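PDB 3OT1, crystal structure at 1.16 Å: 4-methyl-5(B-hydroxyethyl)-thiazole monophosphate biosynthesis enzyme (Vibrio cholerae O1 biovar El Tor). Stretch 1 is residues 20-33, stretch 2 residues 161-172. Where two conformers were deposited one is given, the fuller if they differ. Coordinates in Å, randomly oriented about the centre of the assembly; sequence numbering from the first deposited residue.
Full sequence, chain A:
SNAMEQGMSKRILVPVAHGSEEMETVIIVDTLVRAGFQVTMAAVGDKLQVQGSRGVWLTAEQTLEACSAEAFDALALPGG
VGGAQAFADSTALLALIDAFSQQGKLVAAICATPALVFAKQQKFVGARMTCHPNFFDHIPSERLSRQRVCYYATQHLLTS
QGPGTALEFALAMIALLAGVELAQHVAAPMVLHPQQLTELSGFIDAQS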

ATOM      1  N   SER A  20      -2.792  13.005   3.037  1.00  4.76           N
ATOM      2  CA  SER A  20      -2.509  11.735   3.668  1.00  4.15           C
ATOM      3  C   SER A  20      -1.715  10.832   2.732  1.00  4.13           C
ATOM      4  O   SER A  20      -1.890  10.866   1.510  1.00  5.07           O
ATOM      5  N   GLU A  21      -0.841  10.039   3.320  1.00  4.29           N
ATOM      6  CA  GLU A  21      -0.012   9.087   2.574  1.00  3.95           C
ATOM      7  C   GLU A  21      -0.923   7.938   2.138  1.00  4.09           C
ATOM      8  O   GLU A  21      -1.446   7.182   2.977  1.00  4.05           O
ATOM      9  N   GLU A  22      -1.175   7.870   0.840  1.00  4.25           N
ATOM     10  CA  GLU A  22      -2.199   6.972   0.331  1.00  3.96           C
ATOM     11  C   GLU A  22      -1.825   5.509   0.425  1.00  4.12           C
ATOM     12  O   GLU A  22      -2.710   4.685   0.645  1.00  4.21           O
HETATM   13  N   MSE A  23      -0.556   5.138   0.232  1.00  4.11           N
HETATM   14  CA  MSE A  23      -0.219   3.715   0.362  0.50  4.90           C
HETATM   15  C   MSE A  23      -0.305   3.303   1.826  1.00  4.42           C
HETATM   16  O   MSE A  23      -0.757   2.200   2.121  1.00  5.24           O
ATOM     17  N   GLU A  24       0.119   4.162   2.745  1.00  4.44           N
ATOM     18  CA  GLU A  24      -0.077   3.824   4.150  1.00  4.33           C
ATOM     19  C   GLU A  24      -1.552   3.603   4.460  1.00  4.27           C
ATOM     20  O   GLU A  24      -1.940   2.652   5.122  1.00  4.57           O
ATOM     21  N   THR A  25      -2.375   4.539   4.015  1.00  4.23           N
ATOM     22  CA  THR A  25      -3.805   4.469   4.250  1.00  3.81           C
ATOM     23  C   THR A  25      -4.396   3.171   3.719  1.00  4.37           C
ATOM     24  O   THR A  25      -5.129   2.480   4.427  1.00  4.41           O
ATOM     25  N   VAL A  26      -4.116   2.860   2.465  1.00  4.25           N
ATOM     26  CA  VAL A  26      -4.742   1.730   1.815  1.00  4.36           C
ATOM     27  C   VAL A  26      -4.180   0.413   2.357  1.00  4.58           C
ATOM     28  O   VAL A  26      -4.919  -0.553   2.498  1.00  4.79           O
ATOM     29  N   ILE A  27      -2.898   0.368   2.694  1.00  4.29           N
ATOM     30  CA  ILE A  27      -2.353  -0.812   3.361  1.00  4.61           C
ATOM     31  C   ILE A  27      -3.100  -1.072   4.664  1.00  4.71           C
ATOM     32  O   ILE A  27      -3.467  -2.212   4.966  1.00  5.32           O
ATOM     33  N   ILE A  28      -3.316  -0.032   5.456  1.00  4.55           N
ATOM     34  CA  ILE A  28      -4.042  -0.192   6.715  1.00  4.76           C
ATOM     35  C   ILE A  28      -5.445  -0.711   6.454  1.00  4.46           C
ATOM     36  O   ILE A  28      -5.862  -1.692   7.071  1.00  5.16           O
ATOM     37  N   VAL A  29      -6.184  -0.047   5.582  1.00  4.23           N
ATOM     38  CA  VAL A  29      -7.570  -0.426   5.373  1.00  4.38           C
ATOM     39  C   VAL A  29      -7.673  -1.861   4.839  1.00  4.31           C
ATOM     40  O   VAL A  29      -8.423  -2.671   5.349  1.00  4.41           O
ATOM     41  N   ASP A  30      -6.918  -2.143   3.787  1.00  4.55           N
ATOM     42  CA  ASP A  30      -6.977  -3.445   3.113  1.00  4.49           C
ATOM     43  C   ASP A  30      -6.614  -4.555   4.101  1.00  4.41           C
ATOM     44  O   ASP A  30      -7.333  -5.548   4.235  1.00  5.13           O
ATOM     45  N   THR A  31      -5.507  -4.399   4.806  1.00  4.54           N
ATOM     46  CA  THR A  31      -5.060  -5.434   5.727  1.00  4.45           C
ATOM     47  C   THR A  31      -6.084  -5.697   6.814  1.00  4.46           C
ATOM     48  O   THR A  31      -6.367  -6.850   7.157  1.00  4.83           O
ATOM     49  N   LEU A  32      -6.669  -4.643   7.360  1.00  4.06           N
ATOM     50  CA  LEU A  32      -7.684  -4.844   8.386  1.00  4.20           C
ATOM     51  C   LEU A  32      -8.952  -5.481   7.831  1.00  4.06           C
ATOM     52  O   LEU A  32      -9.554  -6.304   8.522  1.00  5.10           O
ATOM     53  N   VAL A  33      -9.340  -5.141   6.606  1.00  4.42           N
ATOM     54  CA  VAL A  33     -10.482  -5.786   5.984  1.00  4.25           C
ATOM     55  C   VAL A  33     -10.215  -7.291   5.769  1.00  4.62           C
ATOM     56  O   VAL A  33     -11.104  -8.129   5.949  1.00  4.62           O
ATOM     57  N   GLN A 161       6.804   3.601  11.536  1.00  5.45           N
ATOM     58  CA  GLN A 161       7.696   4.564  10.892  1.00  6.04           C
ATOM     59  C   GLN A 161       7.345   5.068   9.496  1.00  5.78           C
ATOM     60  O   GLN A 161       7.556   6.235   9.234  1.00  6.54           O
ATOM     61  N   GLY A 162       6.879   4.247   8.570  1.00  5.90           N
ATOM     62  CA  GLY A 162       6.766   4.750   7.207  1.00  6.39           C
ATOM     63  C   GLY A 162       6.114   3.777   6.267  1.00  6.17           C
ATOM     64  O   GLY A 162       5.613   2.717   6.656  1.00  5.86           O
ATOM     65  N   PRO A 163       6.134   4.113   4.979  1.00  6.23           N
ATOM     66  CA  PRO A 163       5.492   3.277   3.986  1.00  6.37           C
ATOM     67  C   PRO A 163       5.942   1.814   4.082  1.00  6.02           C
ATOM     68  O   PRO A 163       5.127   0.902   3.984  1.00  6.17           O
ATOM     69  N   GLY A 164       7.240   1.607   4.254  1.00  5.43           N
ATOM     70  CA  GLY A 164       7.817   0.279   4.299  1.00  6.03           C
ATOM     71  C   GLY A 164       7.592  -0.487   5.579  1.00  5.33           C
ATOM     72  O   GLY A 164       7.952  -1.664   5.650  1.00  5.91           O
ATOM     73  N   THR A 165       6.988   0.150   6.591  1.00  5.45           N
ATOM     74  CA  THR A 165       6.571  -0.541   7.814  1.00  4.88           C
ATOM     75  C   THR A 165       5.059  -0.662   7.938  1.00  4.73           C
ATOM     76  O   THR A 165       4.573  -1.191   8.936  1.00  5.20           O
ATOM     77  N   ALA A 166       4.303  -0.200   6.950  1.00  4.63           N
ATOM     78  CA  ALA A 166       2.870  -0.104   7.092  1.00  5.16           C
ATOM     79  C   ALA A 166       2.202  -1.483   7.210  1.00  4.52           C
ATOM     80  O   ALA A 166       1.254  -1.646   7.961  1.00  4.86           O
ATOM     81  N   LEU A 167       2.664  -2.453   6.418  1.00  5.32           N
ATOM     82  CA  LEU A 167       2.120  -3.793   6.514  0.60  5.73           C
ATOM     83  C   LEU A 167       2.403  -4.407   7.900  1.00  4.61           C
ATOM     84  O   LEU A 167       1.523  -4.985   8.544  1.00  4.97           O
ATOM     85  N   GLU A 168       3.645  -4.268   8.370  1.00  5.18           N
ATOM     86  CA  GLU A 168       4.021  -4.737   9.699  1.00  5.00           C
ATOM     87  C   GLU A 168       3.145  -4.093  10.767  1.00  4.49           C
ATOM     88  O   GLU A 168       2.694  -4.761  11.693  1.00  5.37           O
ATOM     89  N   PHE A 169       2.890  -2.808  10.634  1.00  4.60           N
ATOM     90  CA  PHE A 169       2.058  -2.037  11.559  1.00  4.85           C
ATOM     91  C   PHE A 169       0.620  -2.542  11.559  1.00  4.73           C
ATOM     92  O   PHE A 169       0.026  -2.757  12.630  1.00  4.77           O
ATOM     93  N   ALA A 170       0.006  -2.670  10.379  1.00  4.57           N
ATOM     94  CA  ALA A 170      -1.368  -3.134  10.288  1.00  4.73           C
ATOM     95  C   ALA A 170      -1.521  -4.562  10.851  1.00  4.33           C
ATOM     96  O   ALA A 170      -2.503  -4.853  11.539  1.00  5.16           O
ATOM     97  N   LEU A 171      -0.564  -5.429  10.564  1.00  4.76           N
ATOM     98  CA  LEU A 171      -0.592  -6.784  11.099  1.00  4.78           C
ATOM     99  C   LEU A 171      -0.438  -6.786  12.619  1.00  5.21           C
ATOM    100  O   LEU A 171      -1.101  -7.580  13.295  1.00  5.56           O
ATOM    101  N   ALA A 172       0.398  -5.905  13.160  1.00  5.03           N
ATOM    102  CA  ALA A 172       0.521  -5.773  14.616  1.00  6.12           C
ATOM    103  C   ALA A 172      -0.796  -5.305  15.228  1.00  6.33           C
ATOM    104  O   ALA A 172      -1.180  -5.764  16.305  1.00  6.40           O
TER

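No hydrogen bond joins these two stretches, although a carboxylate lies in the contact: Glu-24 OE2 rests 3.3 Å from Pro-163 CD and 3.4 Å from Pro-163 N, a nitrogen with no hydrogen to share. Glu-24 (chi1 m, chi2 t) leaves its backbone sideways, yet its end comes nearer to stretch 2, while its OE1 is hydrogen-bonded elsewhere in the structure. Glu-21 turns its polarity back on its own helix: OE2 accepts from Glu-24 N at 2.9 Å, nearly straight, and from Met-23 N at 2.9 Å, a weak bond, capping the helix start.

Pro-163 is the most covered residue. Besides Glu-24 it meets Met-23, a selenomethionine (chi1 p, chi2 t), whose CE lies 3.7 Å from Pro-163 CB and 3.6 Å from Pro-163 O.

The two helices run in roughly the same direction, 35° apart, with axes approaching to 8.9 Å. Ala-166 and Ala-170, one turn apart, both point toward stretch 1. Ile-27 (m, t) points toward stretch 2, its CG2 3.9 Å from Ala-166 CB and 3.6 Å from Leu-167 N, so the methyl packs against backbone as well as side chain. Ala-170 CB sits 3.7 Å from Thr-31 CB and 4.2 Å from Ile-28 CA.

Thr-31 (m) makes a polar residue fit an apolar seam: its OG1 donates to Ile-27 O at 2.8 Å within its own helix. That same OG1 lies 3.6 Å from Leu-167 CD1 (Leu-167: t, p), and Thr-31 CG2 is 3.8 Å from Leu-171 CD2. Alongside, Ile-28 (m, t) extends CD1 to the edge of the Phe-169 ring, 3.7 Å from Phe-169 CE2; Phe-169 has chi1 t. The rule is an alanine at the closest backbone pair, Ile-28 to Ala-170, longer side chains pointing straight in or starting sideways with nearer ends, and the Thr-31 hydroxyl and Glu-21 OE2 bonded within their own stretch.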

ATOM      1  CB  SER A  20      -3.787  11.014   4.095  1.00  4.58           C
ATOM      2  OG  SER A  20      -4.450  11.688   5.159  1.00  5.51           O
ATOM      3  CB  GLU A  21       1.170   8.619   3.397  1.00  4.54           C
ATOM      4  CG  GLU A  21       2.457   8.433   2.594  1.00  4.62           C
ATOM      5  CD  GLU A  21       2.335   7.437   1.499  1.00  5.45           C
ATOM      6  OE1 GLU A  21       3.052   7.597   0.482  1.00  6.65           O
ATOM      7  OE2 GLU A  21       1.533   6.496   1.629  1.00  5.55           O
ATOM      8  CB  GLU A  22      -2.601   7.318  -1.112  1.00  4.85           C
ATOM      9  CG  GLU A  22      -1.447   7.507  -2.086  1.00  5.00           C
ATOM     10  CD  GLU A  22      -1.015   8.964  -2.151  1.00  5.16           C
ATOM     11  OE1 GLU A  22      -0.338   9.401  -1.210  1.00  5.54           O
ATOM     12  OE2 GLU A  22      -1.367   9.660  -3.117  1.00  6.22           O
HETATM   13  CB  MSE A  23       1.097   3.303  -0.299  0.50  5.83           C
HETATM   14  CG  MSE A  23       2.343   3.459   0.507  0.50  7.76           C
HETATM   15 SE   MSE A  23       3.877   2.880  -0.531  0.50 11.86          SE
HETATM   16  CE  MSE A  23       4.575   1.321   0.435  0.50 12.80           C
ATOM     17  CB  GLU A  24       0.487   4.928   5.044  1.00  5.24           C
ATOM     18  CG  GLU A  24       1.990   5.086   4.944  1.00  5.63           C
ATOM     19  CD  GLU A  24       2.547   6.293   5.669  1.00  5.97           C
ATOM     20  OE1 GLU A  24       1.835   6.955   6.438  1.00  6.22           O
ATOM     21  OE2 GLU A  24       3.767   6.578   5.431  1.00  6.87           O
ATOM     22  CB  THR A  25      -4.525   5.672   3.587  1.00  4.17           C
ATOM     23  OG1 THR A  25      -4.023   6.900   4.133  1.00  4.47           O
ATOM     24  CG2 THR A  25      -6.022   5.607   3.825  1.00  5.58           C
ATOM     25  CB  VAL A  26      -4.661   1.869   0.285  1.00  4.40           C
ATOM     26  CG1 VAL A  26      -5.183   0.620  -0.384  1.00  5.33           C
ATOM     27  CG2 VAL A  26      -5.443   3.090  -0.159  1.00  5.01           C
ATOM     28  CB  ILE A  27      -0.838  -0.696   3.593  1.00  4.74           C
ATOM     29  CG1 ILE A  27      -0.072  -0.774   2.266  1.00  5.51           C
ATOM     30  CG2 ILE A  27      -0.347  -1.779   4.608  1.00  5.34           C
ATOM     31  CD1 ILE A  27       1.393  -0.342   2.352  1.00  6.80           C
ATOM     32  CB  ILE A  28      -4.069   1.142   7.502  1.00  5.57           C
ATOM     33  CG1 ILE A  28      -2.660   1.531   7.970  1.00  6.65           C
ATOM     34  CG2 ILE A  28      -5.045   1.054   8.667  1.00  6.74           C
ATOM     35  CD1 ILE A  28      -2.475   3.004   8.305  1.00  7.82           C
ATOM     36  CB  VAL A  29      -8.269   0.565   4.412  1.00  4.67           C
ATOM     37  CG1 VAL A  29      -9.636   0.043   4.029  1.00  5.67           C
ATOM     38  CG2 VAL A  29      -8.369   1.963   5.058  1.00  5.88           C
ATOM     39  CB  ASP A  30      -6.038  -3.386   1.892  1.00  5.24           C
ATOM     40  CG  ASP A  30      -6.016  -4.607   1.033  1.00  5.51           C
ATOM     41  OD1 ASP A  30      -6.149  -5.741   1.501  1.00  6.67           O
ATOM     42  OD2 ASP A  30      -5.817  -4.371  -0.187  1.00  7.50           O
ATOM     43  CB  THR A  31      -3.672  -5.088   6.311  1.00  4.78           C
ATOM     44  OG1 THR A  31      -2.745  -4.914   5.230  1.00  5.83           O
ATOM     45  CG2 THR A  31      -3.138  -6.186   7.209  1.00  6.11           C
ATOM     46  CB  LEU A  32      -7.989  -3.512   9.075  1.00  5.08           C
ATOM     47  CG  LEU A  32      -6.856  -2.918   9.907  1.00  7.49           C
ATOM     48  CD1 LEU A  32      -7.146  -1.466  10.288  1.00 10.46           C
ATOM     49  CD2 LEU A  32      -6.623  -3.777  11.129  1.00 13.47           C
ATOM     50  CB  VAL A  33     -10.884  -5.048   4.684  1.00  4.36           C
ATOM     51  CG1 VAL A  33     -11.884  -5.863   3.902  1.00  5.28           C
ATOM     52  CG2 VAL A  33     -11.448  -3.665   5.027  1.00  6.21           C
ATOM     53  CB  GLN A 161       9.116   3.994  10.861  1.00  5.89           C
ATOM     54  CG  GLN A 161       9.705   3.756  12.257  1.00  7.09           C
ATOM     55  CD  GLN A 161      11.190   3.556  12.219  1.00  9.20           C
ATOM     56  OE1 GLN A 161      11.852   3.824  11.205  1.00 11.54           O
ATOM     57  NE2 GLN A 161      11.750   3.142  13.342  1.00 10.80           N
ATOM     58  CB  PRO A 163       5.908   3.942   2.662  1.00  7.39           C
ATOM     59  CG  PRO A 163       6.042   5.380   3.002  1.00  7.63           C
ATOM     60  CD  PRO A 163       6.651   5.367   4.383  1.00  6.74           C
ATOM     61  CB  THR A 165       7.146   0.140   9.096  1.00  5.36           C
ATOM     62  OG1 THR A 165       6.504   1.400   9.283  1.00  5.33           O
ATOM     63  CG2 THR A 165       8.673   0.290   9.035  1.00  6.71           C
ATOM     64  CB  ALA A 166       2.249   0.726   5.969  1.00  5.97           C
ATOM     65  CB  LEU A 167       2.700  -4.616   5.389  0.60  6.69           C
ATOM     66  CG  LEU A 167       2.187  -6.022   5.228  0.60  8.76           C
ATOM     67  CD1 LEU A 167       0.686  -6.064   5.299  0.60  9.40           C
ATOM     68  CD2 LEU A 167       2.702  -6.614   3.907  0.60 10.13           C
ATOM     69  CB  GLU A 168       5.488  -4.392   9.974  1.00  5.53           C
ATOM     70  CG  GLU A 168       6.464  -5.172   9.132  1.00  6.09           C
ATOM     71  CD  GLU A 168       7.782  -4.441   8.997  1.00  6.62           C
ATOM     72  OE1 GLU A 168       8.565  -4.462   9.951  1.00  8.75           O
ATOM     73  OE2 GLU A 168       8.027  -3.818   7.945  1.00  7.83           O
ATOM     74  CB  PHE A 169       2.161  -0.573  11.114  1.00  5.35           C
ATOM     75  CG  PHE A 169       1.160   0.393  11.701  1.00  4.92           C
ATOM     76  CD1 PHE A 169       1.268   0.852  13.002  1.00  5.18           C
ATOM     77  CD2 PHE A 169       0.194   0.961  10.898  1.00  5.23           C
ATOM     78  CE1 PHE A 169       0.439   1.826  13.464  1.00  5.77           C
ATOM     79  CE2 PHE A 169      -0.662   1.922  11.375  1.00  6.37           C
ATOM     80  CZ  PHE A 169      -0.541   2.348  12.668  1.00  6.01           C
ATOM     81  CB  ALA A 170      -1.870  -3.035   8.867  1.00  5.54           C
ATOM     82  CB  LEU A 171       0.465  -7.642  10.422  1.00  5.39           C
ATOM     83  CG  LEU A 171       0.158  -7.941   8.944  1.00  6.53           C
ATOM     84  CD1 LEU A 171       1.422  -8.425   8.224  1.00  7.21           C
ATOM     85  CD2 LEU A 171      -1.014  -8.899   8.761  1.00  7.11           C
ATOM     86  CB  ALA A 172       1.628  -4.785  14.955  1.00  6.90           C
TER